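Local coordinates for protein chitinase A (PDB 4MNK) that belongs to glycoside hydrolase family 18 and probably hydrolyses chitin, and is seen here with chitooligosaccharide bound, at residues Arg283-Asp287 against Tyr304-Ser309; Val314-Lys318 against Ala342-Gly347; Asn250-Ile255 against Tyr296-Trp301. Residue numbers count along the deposited sequence, not the author numbering.

Contact 1 (Arg283-Asp287 against Tyr304-Ser309); sequences REVFD and YDNQQS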
ATOM      1  N   ARG A 283      -5.209  -8.454  25.950  1.00  8.87           N
ATOM      2  CA  ARG A 283      -4.929  -7.140  26.518  1.00  9.30           C
ATOM      3  C   ARG A 283      -4.254  -6.252  25.484  1.00  8.91           C
ATOM      4  O   ARG A 283      -3.222  -6.622  24.920  1.00  8.94           O
ATOM      5  CB  ARG A 283      -4.041  -7.259  27.760  1.00  9.61           C
ATOM      6  CG  ARG A 283      -3.780  -5.926  28.463  1.00 11.96           C
ATOM      7  CD  ARG A 283      -2.902  -6.082  29.698  1.00 15.18           C
ATOM      8  NE  ARG A 283      -3.522  -6.913  30.731  1.00 18.16           N
ATOM      9  CZ  ARG A 283      -4.332  -6.461  31.686  1.00 19.70           C
ATOM     10  NH1 ARG A 283      -4.642  -5.171  31.758  1.00 20.64           N
ATOM     11  NH2 ARG A 283      -4.837  -7.306  32.576  1.00 20.34           N
ATOM     12  N   GLU A 284      -4.841  -5.082  25.242  1.00  8.86           N
ATOM     13  CA  GLU A 284      -4.258  -4.089  24.348  1.00  8.97           C
ATOM     14  C   GLU A 284      -3.320  -3.164  25.111  1.00  9.08           C
ATOM     15  O   GLU A 284      -3.643  -2.698  26.208  1.00  9.51           O
ATOM     16  CB  GLU A 284      -5.347  -3.263  23.658  1.00  9.07           C
ATOM     17  CG  GLU A 284      -4.797  -2.096  22.840  1.00  9.85           C
ATOM     18  CD  GLU A 284      -5.851  -1.404  22.011  1.00 10.67           C
ATOM     19  OE1 GLU A 284      -5.773  -1.497  20.770  1.00 10.42           O
ATOM     20  OE2 GLU A 284      -6.753  -0.769  22.596  1.00 12.24           O
ATOM     21  N   VAL A 285      -2.165  -2.900  24.510  1.00  8.91           N
ATOM     22  CA  VAL A 285      -1.176  -1.982  25.058  1.00  9.01           C
ATOM     23  C   VAL A 285      -0.796  -0.974  23.981  1.00  8.56           C
ATOM     24  O   VAL A 285      -0.546  -1.347  22.833  1.00  8.54           O
ATOM     25  CB  VAL A 285       0.096  -2.731  25.532  1.00  9.23           C
ATOM     26  CG1 VAL A 285       1.100  -1.764  26.154  1.00  9.93           C
ATOM     27  CG2 VAL A 285      -0.258  -3.832  26.521  1.00  9.96           C
ATOM     28  N   PHE A 286      -0.771   0.305  24.343  1.00  8.38           N
ATOM     29  CA  PHE A 286      -0.230   1.322  23.458  1.00  8.21           C
ATOM     30  C   PHE A 286       1.241   1.518  23.783  1.00  8.38           C
ATOM     31  O   PHE A 286       1.608   1.684  24.947  1.00  8.76           O
ATOM     32  CB  PHE A 286      -0.987   2.645  23.589  1.00  8.12           C
ATOM     33  CG  PHE A 286      -0.385   3.766  22.786  1.00  8.06           C
ATOM     34  CD1 PHE A 286       0.341   4.773  23.411  1.00  8.20           C
ATOM     35  CD2 PHE A 286      -0.535   3.810  21.401  1.00  8.45           C
ATOM     36  CE1 PHE A 286       0.903   5.808  22.675  1.00  8.26           C
ATOM     37  CE2 PHE A 286       0.029   4.836  20.656  1.00  8.51           C
ATOM     38  CZ  PHE A 286       0.749   5.841  21.294  1.00  8.60           C
ATOM     39  N   ASP A 287       2.078   1.483  22.750  1.00  8.49           N
ATOM     40  CA  ASP A 287       3.507   1.695  22.925  1.00  8.68           C
ATOM     41  C   ASP A 287       3.911   3.075  22.430  1.00  8.63           C
ATOM     42  O   ASP A 287       4.031   3.306  21.224  1.00  8.71           O
ATOM     43  CB  ASP A 287       4.316   0.617  22.205  1.00  8.86           C
ATOM     44  CG  ASP A 287       5.777   0.656  22.582  1.00  9.37           C
ATOM     45  OD1 ASP A 287       6.086   0.362  23.757  1.00  9.93           O
ATOM     46  OD2 ASP A 287       6.612   0.987  21.716  1.00  9.57           O
ATOM     47  N   TYR A 304       0.227  -3.915  15.835  1.00  6.54           N
ATOM     48  CA  TYR A 304      -0.680  -3.301  14.862  1.00  6.63           C
ATOM     49  C   TYR A 304      -0.843  -1.814  15.144  1.00  6.60           C
ATOM     50  O   TYR A 304      -0.265  -1.280  16.096  1.00  7.08           O
ATOM     51  CB  TYR A 304      -2.055  -3.993  14.904  1.00  6.66           C
ATOM     52  CG  TYR A 304      -2.706  -3.929  16.270  1.00  6.36           C
ATOM     53  CD1 TYR A 304      -3.713  -3.002  16.546  1.00  6.63           C
ATOM     54  CD2 TYR A 304      -2.289  -4.775  17.300  1.00  7.06           C
ATOM     55  CE1 TYR A 304      -4.296  -2.930  17.814  1.00  7.19           C
ATOM     56  CE2 TYR A 304      -2.862  -4.710  18.563  1.00  6.89           C
ATOM     57  CZ  TYR A 304      -3.860  -3.788  18.812  1.00  6.73           C
ATOM     58  OH  TYR A 304      -4.412  -3.743  20.071  1.00  7.77           O
ATOM     59  N   ASP A 305      -1.635  -1.149  14.309  1.00  6.61           N
ATOM     60  CA  ASP A 305      -2.018   0.233  14.547  1.00  6.79           C
ATOM     61  C   ASP A 305      -3.432   0.306  15.096  1.00  6.94           C
ATOM     62  O   ASP A 305      -4.336  -0.374  14.605  1.00  7.02           O
ATOM     63  CB  ASP A 305      -1.893   1.062  13.269  1.00  6.68           C
ATOM     64  CG  ASP A 305      -0.474   1.526  13.024  1.00  6.69           C
ATOM     65  OD1 ASP A 305       0.028   2.342  13.830  1.00  7.05           O
ATOM     66  OD2 ASP A 305       0.141   1.074  12.036  1.00  6.63           O
ATOM     67  N   ASN A 306      -3.614   1.123  16.128  1.00  7.03           N
ATOM     68  CA  ASN A 306      -4.936   1.326  16.705  1.00  7.30           C
ATOM     69  C   ASN A 306      -5.407   2.767  16.549  1.00  7.23           C
ATOM     70  O   ASN A 306      -4.784   3.562  15.842  1.00  6.94           O
ATOM     71  CB  ASN A 306      -5.002   0.838  18.163  1.00  7.26           C
ATOM     72  CG  ASN A 306      -4.241   1.731  19.138  1.00  7.22           C
ATOM     73  OD1 ASN A 306      -3.624   2.729  18.763  1.00  7.12           O
ATOM     74  ND2 ASN A 306      -4.287   1.359  20.410  1.00  7.69           N
ATOM     75  N   GLN A 307      -6.509   3.099  17.210  1.00  7.57           N
ATOM     76  CA  GLN A 307      -7.114   4.416  17.090  1.00  8.20           C
ATOM     77  C   GLN A 307      -6.123   5.536  17.433  1.00  7.95           C
ATOM     78  O   GLN A 307      -6.025   6.540  16.722  1.00  8.12           O
ATOM     79  CB  GLN A 307      -8.364   4.486  17.973  1.00  8.90           C
ATOM     80  CG  GLN A 307      -9.502   3.526  17.554  1.00 10.63           C
ATOM     81  CD  GLN A 307      -9.494   2.160  18.254  1.00 12.29           C
ATOM     82  OE1 GLN A 307      -8.453   1.513  18.418  1.00 11.97           O
ATOM     83  NE2 GLN A 307     -10.682   1.703  18.641  1.00 13.84           N
ATOM     84  N   GLN A 308      -5.365   5.341  18.509  1.00  7.26           N
ATOM     85  CA  GLN A 308      -4.378   6.324  18.944  1.00  6.83           C
ATOM     86  C   GLN A 308      -3.188   6.435  17.990  1.00  6.51           C
ATOM     87  O   GLN A 308      -2.802   7.539  17.605  1.00  6.48           O
ATOM     88  CB  GLN A 308      -3.894   6.018  20.362  1.00  6.82           C
ATOM     89  CG  GLN A 308      -2.981   7.088  20.934  1.00  7.13           C
ATOM     90  CD  GLN A 308      -2.651   6.869  22.394  1.00  7.01           C
ATOM     91  OE1 GLN A 308      -2.988   5.839  22.981  1.00  7.16           O
ATOM     92  NE2 GLN A 308      -1.987   7.848  22.992  1.00  7.52           N
ATOM     93  N   SER A 309      -2.608   5.301  17.603  1.00  6.24           N
ATOM     94  CA  SER A 309      -1.429   5.352  16.739  1.00  6.46           C
ATOM     95  C   SER A 309      -1.757   5.884  15.343  1.00  6.33           C
ATOM     96  O   SER A 309      -0.946   6.591  14.754  1.00  6.51           O
ATOM     97  CB  SER A 309      -0.696   4.008  16.683  1.00  6.81           C
ATOM     98  OG  SER A 309      -1.444   3.026  15.996  1.00  6.93           O
TER
HETATM   99  O   HOH W   1      -7.933   1.421  21.295  1.00 12.32           O
HETATM  100  O   HOH W   2      -7.840  -1.450  19.076  1.00 15.34           O

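Contact 2 (Val314-Lys318 against Ala342-Gly347); sequences VQYAK and ASDTWG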
ATOM      1  N   VAL A 314      -1.266  10.098  11.269  1.00  7.10           N
ATOM      2  CA  VAL A 314      -1.906  11.028  10.340  1.00  7.52           C
ATOM      3  C   VAL A 314      -1.499  12.471  10.647  1.00  7.68           C
ATOM      4  O   VAL A 314      -1.223  13.251   9.733  1.00  7.97           O
ATOM      5  CB  VAL A 314      -3.440  10.840  10.315  1.00  7.55           C
ATOM      6  CG1 VAL A 314      -4.123  11.926   9.492  1.00  7.79           C
ATOM      7  CG2 VAL A 314      -3.782   9.465   9.760  1.00  8.04           C
ATOM      8  N   GLN A 315      -1.429  12.809  11.933  1.00  7.84           N
ATOM      9  CA  GLN A 315      -0.942  14.123  12.343  1.00  8.25           C
ATOM     10  C   GLN A 315       0.525  14.300  11.946  1.00  8.33           C
ATOM     11  O   GLN A 315       0.918  15.372  11.485  1.00  8.12           O
ATOM     12  CB  GLN A 315      -1.140  14.342  13.846  1.00  8.42           C
ATOM     13  CG  GLN A 315      -0.869  15.775  14.311  1.00  9.41           C
ATOM     14  CD  GLN A 315      -1.731  16.812  13.607  1.00 10.60           C
ATOM     15  OE1 GLN A 315      -2.890  16.561  13.271  1.00 11.68           O
ATOM     16  NE2 GLN A 315      -1.165  17.991  13.388  1.00 11.99           N
ATOM     17  N   TYR A 316       1.320  13.245  12.120  1.00  8.48           N
ATOM     18  CA  TYR A 316       2.706  13.231  11.647  1.00  8.93           C
ATOM     19  C   TYR A 316       2.784  13.567  10.154  1.00  8.83           C
ATOM     20  O   TYR A 316       3.583  14.412   9.747  1.00  8.85           O
ATOM     21  CB  TYR A 316       3.378  11.879  11.936  1.00  9.04           C
ATOM     22  CG  TYR A 316       4.691  11.686  11.203  1.00  9.87           C
ATOM     23  CD1 TYR A 316       5.890  12.158  11.739  1.00 10.66           C
ATOM     24  CD2 TYR A 316       4.732  11.045   9.962  1.00 10.67           C
ATOM     25  CE1 TYR A 316       7.096  11.990  11.060  1.00 11.60           C
ATOM     26  CE2 TYR A 316       5.931  10.879   9.276  1.00 11.76           C
ATOM     27  CZ  TYR A 316       7.104  11.350   9.832  1.00 12.03           C
ATOM     28  OH  TYR A 316       8.283  11.180   9.146  1.00 13.49           O
ATOM     29  N   ALA A 317       1.960  12.903   9.344  1.00  8.91           N
ATOM     30  CA  ALA A 317       1.932  13.138   7.900  1.00  9.17           C
ATOM     31  C   ALA A 317       1.599  14.591   7.579  1.00  9.67           C
ATOM     32  O   ALA A 317       2.201  15.193   6.684  1.00  9.16           O
ATOM     33  CB  ALA A 317       0.947  12.188   7.215  1.00  9.21           C
ATOM     34  N   LYS A 318       0.654  15.158   8.326  1.00 10.34           N
ATOM     35  CA  LYS A 318       0.300  16.562   8.155  1.00 11.39           C
ATOM     36  C   LYS A 318       1.457  17.488   8.540  1.00 11.57           C
ATOM     37  O   LYS A 318       1.764  18.426   7.801  1.00 11.60           O
ATOM     38  CB  LYS A 318      -0.974  16.910   8.933  1.00 11.87           C
ATOM     39  CG  LYS A 318      -1.693  18.139   8.388  1.00 13.64           C
ATOM     40  CD  LYS A 318      -3.170  18.161   8.756  1.00 16.18           C
ATOM     41  CE  LYS A 318      -3.412  18.879  10.068  1.00 17.67           C
ATOM     42  NZ  LYS A 318      -4.863  19.134  10.281  1.00 18.49           N
ATOM     43  N   ALA A 342      -8.594   8.583  10.987  1.00  6.95           N
ATOM     44  CA  ALA A 342      -7.649   9.213  10.060  1.00  7.00           C
ATOM     45  C   ALA A 342      -8.271  10.424   9.363  1.00  7.19           C
ATOM     46  O   ALA A 342      -7.664  11.498   9.311  1.00  7.35           O
ATOM     47  CB  ALA A 342      -7.146   8.207   9.049  1.00  7.06           C
ATOM     48  N   SER A 343      -9.490  10.250   8.856  1.00  7.46           N
ATOM     49  CA  SER A 343     -10.199  11.330   8.178  1.00  8.21           C
ATOM     50  C   SER A 343     -10.483  12.494   9.127  1.00  8.51           C
ATOM     51  O   SER A 343     -10.259  13.653   8.772  1.00  8.75           O
ATOM     52  CB  SER A 343     -11.492  10.809   7.553  1.00  8.27           C
ATOM     53  OG  SER A 343     -12.153  11.841   6.843  1.00  9.25           O
ATOM     54  N   ASP A 344     -10.951  12.179  10.333  1.00  8.73           N
ATOM     55  CA  ASP A 344     -11.216  13.191  11.353  1.00  9.22           C
ATOM     56  C   ASP A 344      -9.942  13.936  11.759  1.00  9.38           C
ATOM     57  O   ASP A 344      -9.974  15.143  11.981  1.00  9.72           O
ATOM     58  CB  ASP A 344     -11.867  12.564  12.591  1.00  9.34           C
ATOM     59  CG  ASP A 344     -13.341  12.220  12.386  1.00 10.00           C
ATOM     60  OD1 ASP A 344     -13.896  12.458  11.291  1.00 10.88           O
ATOM     61  OD2 ASP A 344     -13.953  11.708  13.345  1.00 10.92           O
ATOM     62  N   THR A 345      -8.826  13.214  11.850  1.00  9.51           N
ATOM     63  CA  THR A 345      -7.550  13.816  12.250  1.00  9.99           C
ATOM     64  C   THR A 345      -7.063  14.850  11.241  1.00 10.87           C
ATOM     65  O   THR A 345      -6.696  15.965  11.619  1.00 10.99           O
ATOM     66  CB  THR A 345      -6.458  12.750  12.496  1.00  9.64           C
ATOM     67  OG1 THR A 345      -6.895  11.853  13.523  1.00  9.45           O
ATOM     68  CG2 THR A 345      -5.146  13.393  12.938  1.00  9.39           C
ATOM     69  N   TRP A 346      -7.065  14.497   9.958  1.00 11.86           N
ATOM     70  CA  TRP A 346      -6.609  15.442   8.946  1.00 13.26           C
ATOM     71  C   TRP A 346      -7.523  16.667   8.881  1.00 14.14           C
ATOM     72  O   TRP A 346      -7.045  17.793   8.736  1.00 14.48           O
ATOM     73  CB  TRP A 346      -6.470  14.791   7.573  1.00 13.46           C
ATOM     74  CG  TRP A 346      -5.553  15.573   6.675  1.00 13.84           C
ATOM     75  CD1 TRP A 346      -5.822  16.767   6.066  1.00 14.44           C
ATOM     76  CD2 TRP A 346      -4.210  15.230   6.302  1.00 13.94           C
ATOM     77  NE1 TRP A 346      -4.737  17.184   5.335  1.00 14.70           N
ATOM     78  CE2 TRP A 346      -3.734  16.260   5.460  1.00 14.49           C
ATOM     79  CE3 TRP A 346      -3.365  14.151   6.594  1.00 13.77           C
ATOM     80  CZ2 TRP A 346      -2.450  16.242   4.902  1.00 14.49           C
ATOM     81  CZ3 TRP A 346      -2.088  14.134   6.038  1.00 14.11           C
ATOM     82  CH2 TRP A 346      -1.645  15.174   5.202  1.00 14.22           C
ATOM     83  N   GLY A 347      -8.829  16.442   9.002  1.00 14.98           N
ATOM     84  CA  GLY A 347      -9.805  17.533   9.040  1.00 16.08           C
ATOM     85  C   GLY A 347      -9.738  18.364  10.313  1.00 16.74           C
ATOM     86  O   GLY A 347      -9.063  18.013  11.287  1.00 17.22           O
TER
HETATM   87  O   HOH W   3      -5.095  17.857  12.721  1.00 18.74           O

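Contact 3 (Asn250-Ile255 against Tyr296-Trp301); sequences NNEVGI and YKDNVW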
ATOM      1  N   ASN A 250       4.627 -17.320  28.120  1.00 14.46           N
ATOM      2  CA  ASN A 250       3.394 -16.546  28.312  1.00 14.49           C
ATOM      3  C   ASN A 250       3.488 -15.407  29.331  1.00 14.73           C
ATOM      4  O   ASN A 250       2.589 -14.569  29.416  1.00 14.90           O
ATOM      5  CB  ASN A 250       2.222 -17.472  28.663  1.00 14.44           C
ATOM      6  CG  ASN A 250       1.768 -18.317  27.486  1.00 14.04           C
ATOM      7  OD1 ASN A 250       2.444 -18.395  26.461  1.00 13.97           O
ATOM      8  ND2 ASN A 250       0.616 -18.959  27.633  1.00 14.05           N
ATOM      9  N   ASN A 251       4.572 -15.378  30.103  1.00 14.92           N
ATOM     10  CA  ASN A 251       4.792 -14.298  31.066  1.00 15.13           C
ATOM     11  C   ASN A 251       5.719 -13.194  30.546  1.00 14.91           C
ATOM     12  O   ASN A 251       5.988 -12.216  31.249  1.00 15.11           O
ATOM     13  CB  ASN A 251       5.271 -14.844  32.419  1.00 15.44           C
ATOM     14  CG  ASN A 251       6.528 -15.695  32.310  1.00 16.08           C
ATOM     15  OD1 ASN A 251       7.138 -15.808  31.242  1.00 17.15           O
ATOM     16  ND2 ASN A 251       6.923 -16.298  33.424  1.00 17.13           N
ATOM     17  N   GLU A 252       6.205 -13.363  29.319  1.00 14.61           N
ATOM     18  CA  GLU A 252       6.980 -12.327  28.639  1.00 14.33           C
ATOM     19  C   GLU A 252       6.167 -11.843  27.452  1.00 14.10           C
ATOM     20  O   GLU A 252       6.095 -12.509  26.416  1.00 14.18           O
ATOM     21  CB  GLU A 252       8.350 -12.850  28.211  1.00 14.40           C
ATOM     22  CG  GLU A 252       9.273 -13.144  29.382  1.00 14.61           C
ATOM     23  CD  GLU A 252      10.645 -13.587  28.942  1.00 14.94           C
ATOM     24  OE1 GLU A 252      11.413 -12.740  28.432  1.00 15.42           O
ATOM     25  OE2 GLU A 252      10.957 -14.781  29.121  1.00 14.51           O
ATOM     26  N   VAL A 253       5.551 -10.676  27.622  1.00 13.80           N
ATOM     27  CA  VAL A 253       4.453 -10.247  26.754  1.00 13.80           C
ATOM     28  C   VAL A 253       4.628  -8.853  26.154  1.00 13.77           C
ATOM     29  O   VAL A 253       3.728  -8.357  25.473  1.00 13.66           O
ATOM     30  CB  VAL A 253       3.095 -10.302  27.506  1.00 13.94           C
ATOM     31  CG1 VAL A 253       2.718 -11.737  27.846  1.00 14.18           C
ATOM     32  CG2 VAL A 253       3.133  -9.439  28.771  1.00 13.97           C
ATOM     33  N   GLY A 254       5.771  -8.223  26.410  1.00 13.76           N
ATOM     34  CA  GLY A 254       6.033  -6.879  25.904  1.00 13.92           C
ATOM     35  C   GLY A 254       6.731  -6.898  24.560  1.00 13.79           C
ATOM     36  O   GLY A 254       6.846  -7.950  23.924  1.00 14.04           O
ATOM     37  N   ILE A 255       7.186  -5.725  24.122  1.00 13.75           N
ATOM     38  CA  ILE A 255       8.002  -5.611  22.914  1.00 13.73           C
ATOM     39  C   ILE A 255       9.396  -6.161  23.205  1.00 13.72           C
ATOM     40  O   ILE A 255       9.984  -5.854  24.246  1.00 13.76           O
ATOM     41  CB  ILE A 255       8.055  -4.147  22.390  1.00 13.78           C
ATOM     42  CG1 ILE A 255       6.742  -3.807  21.675  1.00 14.05           C
ATOM     43  CG2 ILE A 255       9.258  -3.925  21.457  1.00 14.02           C
ATOM     44  CD1 ILE A 255       6.577  -2.351  21.301  1.00 14.82           C
ATOM     45  N   TYR A 296      -2.076  -9.166  23.414  1.00  7.40           N
ATOM     46  CA  TYR A 296      -1.643 -10.523  23.705  1.00  7.61           C
ATOM     47  C   TYR A 296      -2.655 -11.276  24.552  1.00  7.67           C
ATOM     48  O   TYR A 296      -3.371 -10.685  25.361  1.00  7.18           O
ATOM     49  CB  TYR A 296      -0.263 -10.522  24.382  1.00  8.12           C
ATOM     50  CG  TYR A 296      -0.239  -9.818  25.722  1.00  9.11           C
ATOM     51  CD1 TYR A 296       0.057  -8.458  25.812  1.00 10.36           C
ATOM     52  CD2 TYR A 296      -0.527 -10.511  26.900  1.00 10.20           C
ATOM     53  CE1 TYR A 296       0.074  -7.806  27.042  1.00 11.56           C
ATOM     54  CE2 TYR A 296      -0.518  -9.867  28.132  1.00 11.64           C
ATOM     55  CZ  TYR A 296      -0.218  -8.518  28.194  1.00 11.96           C
ATOM     56  OH  TYR A 296      -0.203  -7.885  29.416  1.00 13.70           O
ATOM     57  N   LYS A 297      -2.705 -12.586  24.341  1.00  8.08           N
ATOM     58  CA  LYS A 297      -3.478 -13.498  25.165  1.00  8.50           C
ATOM     59  C   LYS A 297      -2.780 -14.842  25.083  1.00  8.49           C
ATOM     60  O   LYS A 297      -2.457 -15.308  23.992  1.00  8.40           O
ATOM     61  CB  LYS A 297      -4.923 -13.625  24.668  1.00  8.91           C
ATOM     62  CG  LYS A 297      -5.837 -14.336  25.669  1.00 10.37           C
ATOM     63  CD  LYS A 297      -7.301 -14.340  25.249  1.00 11.83           C
ATOM     64  CE  LYS A 297      -7.657 -15.584  24.460  1.00 11.63           C
ATOM     65  NZ  LYS A 297      -9.117 -15.659  24.151  1.00 10.41           N
ATOM     66  N   ASP A 298      -2.542 -15.453  26.241  1.00  8.68           N
ATOM     67  CA  ASP A 298      -1.826 -16.724  26.312  1.00  8.98           C
ATOM     68  C   ASP A 298      -0.527 -16.650  25.494  1.00  8.92           C
ATOM     69  O   ASP A 298       0.307 -15.792  25.776  1.00  9.04           O
ATOM     70  CB  ASP A 298      -2.752 -17.885  25.924  1.00  9.42           C
ATOM     71  CG  ASP A 298      -3.948 -17.999  26.860  1.00 10.31           C
ATOM     72  OD1 ASP A 298      -3.755 -17.865  28.089  1.00 12.44           O
ATOM     73  OD2 ASP A 298      -5.083 -18.206  26.379  1.00 11.74           O
ATOM     74  N   ASN A 299      -0.361 -17.496  24.480  1.00  8.91           N
ATOM     75  CA  ASN A 299       0.872 -17.478  23.682  1.00  9.07           C
ATOM     76  C   ASN A 299       0.803 -16.690  22.367  1.00  8.86           C
ATOM     77  O   ASN A 299       1.697 -16.806  21.531  1.00  9.13           O
ATOM     78  CB  ASN A 299       1.381 -18.907  23.430  1.00  9.46           C
ATOM     79  CG  ASN A 299       0.490 -19.695  22.490  1.00 10.07           C
ATOM     80  OD1 ASN A 299      -0.726 -19.500  22.448  1.00 11.58           O
ATOM     81  ND2 ASN A 299       1.096 -20.601  21.730  1.00 11.16           N
ATOM     82  N   VAL A 300      -0.242 -15.885  22.184  1.00  8.43           N
ATOM     83  CA  VAL A 300      -0.410 -15.121  20.944  1.00  8.22           C
ATOM     84  C   VAL A 300      -0.179 -13.626  21.179  1.00  7.71           C
ATOM     85  O   VAL A 300      -0.728 -13.046  22.114  1.00  7.34           O
ATOM     86  CB  VAL A 300      -1.795 -15.386  20.291  1.00  8.40           C
ATOM     87  CG1 VAL A 300      -1.990 -14.532  19.046  1.00  8.80           C
ATOM     88  CG2 VAL A 300      -1.947 -16.862  19.940  1.00  8.89           C
ATOM     89  N   TRP A 301       0.639 -13.022  20.319  1.00  7.16           N
ATOM     90  CA  TRP A 301       1.023 -11.616  20.425  1.00  6.99           C
ATOM     91  C   TRP A 301       0.901 -10.997  19.042  1.00  6.84           C
ATOM     92  O   TRP A 301       1.385 -11.565  18.065  1.00  7.06           O
ATOM     93  CB  TRP A 301       2.476 -11.533  20.889  1.00  7.02           C
ATOM     94  CG  TRP A 301       2.978 -10.201  21.399  1.00  7.20           C
ATOM     95  CD1 TRP A 301       3.124  -9.840  22.706  1.00  6.95           C
ATOM     96  CD2 TRP A 301       3.460  -9.087  20.624  1.00  7.28           C
ATOM     97  NE1 TRP A 301       3.648  -8.575  22.800  1.00  7.78           N
ATOM     98  CE2 TRP A 301       3.865  -8.088  21.538  1.00  7.47           C
ATOM     99  CE3 TRP A 301       3.583  -8.834  19.251  1.00  7.51           C
ATOM    100  CZ2 TRP A 301       4.388  -6.857  21.126  1.00  7.49           C
ATOM    101  CZ3 TRP A 301       4.099  -7.599  18.843  1.00  7.47           C
ATOM    102  CH2 TRP A 301       4.494  -6.631  19.779  1.00  7.67           C
TER
HETATM  103  O   HOH W   4       0.182 -14.270  28.150  1.00 13.89           O

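Contact 1 (Arg283-Asp287 against Tyr304-Ser309)
This is a strand-to-helix-start contact, made by side chains, at the junction between the family 18 TIM barrel and the alpha+beta insertion between its seventh strand and seventh helix. Strand 283-287 belongs to the insertion; residues 304-309 lead out of its last strand into barrel helix 307-319. The backbones stay well apart, the closest CA atoms being those of Phe-286 and Gln-308 at 7.9 Å, so side chains must span the gap. Alternation along the strand points Glu-284 and Phe-286 toward the helix start, while Arg-283 and Val-285 point away. Glu-284 OE1 accepts a 2.7 Å hydrogen bond from Tyr-304 OH and a weak one of 3.2 Å from Asn-306 ND2. Two waters also join its carboxylate to Gln-307 OE1. Phe-286 meets the Gln-308 side chain over one ring face: Gln-308 CG lies 4.0 Å from the ring centroid in a CH-pi contact, and Gln-308 OE1 comes to 3.3 Å from Phe-286 CG. The helix start is itself well organised: Asn-306 and Ser-309 make a capping box, in which Ser-309 N donates to Asn-306 OD1 at 3.0 Å and Asn-306 N to Ser-309 OG at 2.9 Å, while ND2 of the same amide gives the weak bond to Glu-284. Outside the box, Asp-305, salt-bridged to Lys-313, accepts a hydrogen bond at OD1 from Ser-309 OG at 2.7 Å.

Contact 2 (Val314-Lys318 against Ala342-Gly347)
Val-314 opens the packing of two successive outer helices of the TIM barrel, 307-319 and 337-346, which run in broadly the same direction as the helix-strand-helix repeat of this fold demands. The short segments cross at -37° with axes 9.5 Å apart at closest approach. Pointing at the second helix, Val-314 brings CG2 to 3.7 Å from Ala-342 CB and CG1 to 3.9 Å from Thr-345 CG2. Both Val-314 and Ala-342 also touch Tyr-325 of barrel strand 324-328, so this end of the interface rests on the sheet. Gln-315 lies at the margin, its OE1 3.9 Å from Thr-345 CG2, whereas Thr-345 OG1 is turned back to the carbonyl of Ile-341 in its own helix. Tyr-316 points the other way, onto helix 217-227. One turn on from Val-314, Ala-317 sets CB 3.8 Å from Trp-346 CZ3, near the plane of the indole, at whose edge Val-314 CG1 also sits. Lys-318 then lies over the face of that indole, its CD 3.8 Å from the five-membered-ring centroid in a CH-pi contact. The chain rises off the ring, leaving NZ 5.2 Å from that centroid, at most a weak cation-pi attraction. Here, at the C-terminal part of 342-347, Lys-318 NZ donates to Trp-346 O at 3.0 Å and to a water at 2.8 Å, which donates to Gln-315 OE1 at 2.6 Å and to Thr-345 O at 2.7 Å.

Contact 3 (Asn250-Ile255 against Tyr296-Trp301)
Val-253 lies over one face of the Tyr-296 ring, its CB 3.5 Å from the ring centroid and only 7° off the normal, a close CH-pi contact. Here an irregular loop, 250-255, covers the end of a beta hairpin in the insertion of the family 18 barrel. The hairpin reverses through a type II' turn from Lys-297 to Val-300, closed by paired backbone bonds: Lys-297 N to Val-300 O at 3.0 Å and Val-300 N to Lys-297 O at 2.9 Å. Tyr-296 and Trp-301, on the two strands, both point toward the loop. The indole of Trp-301, stacked with Tyr-294 and meeting Trp-245 at a steep angle, donates from NE1 to Val-253 O at 2.7 Å, and Ile-255 CG1 packs 3.9 Å from Trp-301 CZ2 at the ring edge. At the turn, Asn-250 OD1 approaches Asn-299 CB to 3.3 Å, and a water donates to both Asn-250 O and Asp-298 O. Between these two segments no backbone-to-backbone hydrogen bond is made; instead, one aromatic face receives an aliphatic side chain, one indole N-H satisfies a loop carbonyl, and water reconciles two carbonyls that could not bond directly.

Overall arrangement
Contacts 1 and 3 are neighbours within the insertion, their centres about 15 Å apart: Arg-283 N lies 3.0 Å from Tyr-296 O where strands 283-287 and 292-297 pair, and Asp-287 OD2 packs 3.4 Å from Ile-255 CD1. Contact 2 belongs to the barrel proper. Helix 307-319 starts in contact 1 and continues into contact 2, whose centre is about 17 Å away, whereas contacts 2 and 3 have centres about 31 Å apart. None of the three lines the sugar sites; the side chains of Tyr-304 and Ile-255 are about 11 and 13 Å from a bound NAG. Contact 2 instead packs against strand 324-328, which carries Trp-328 of the glycan pocket.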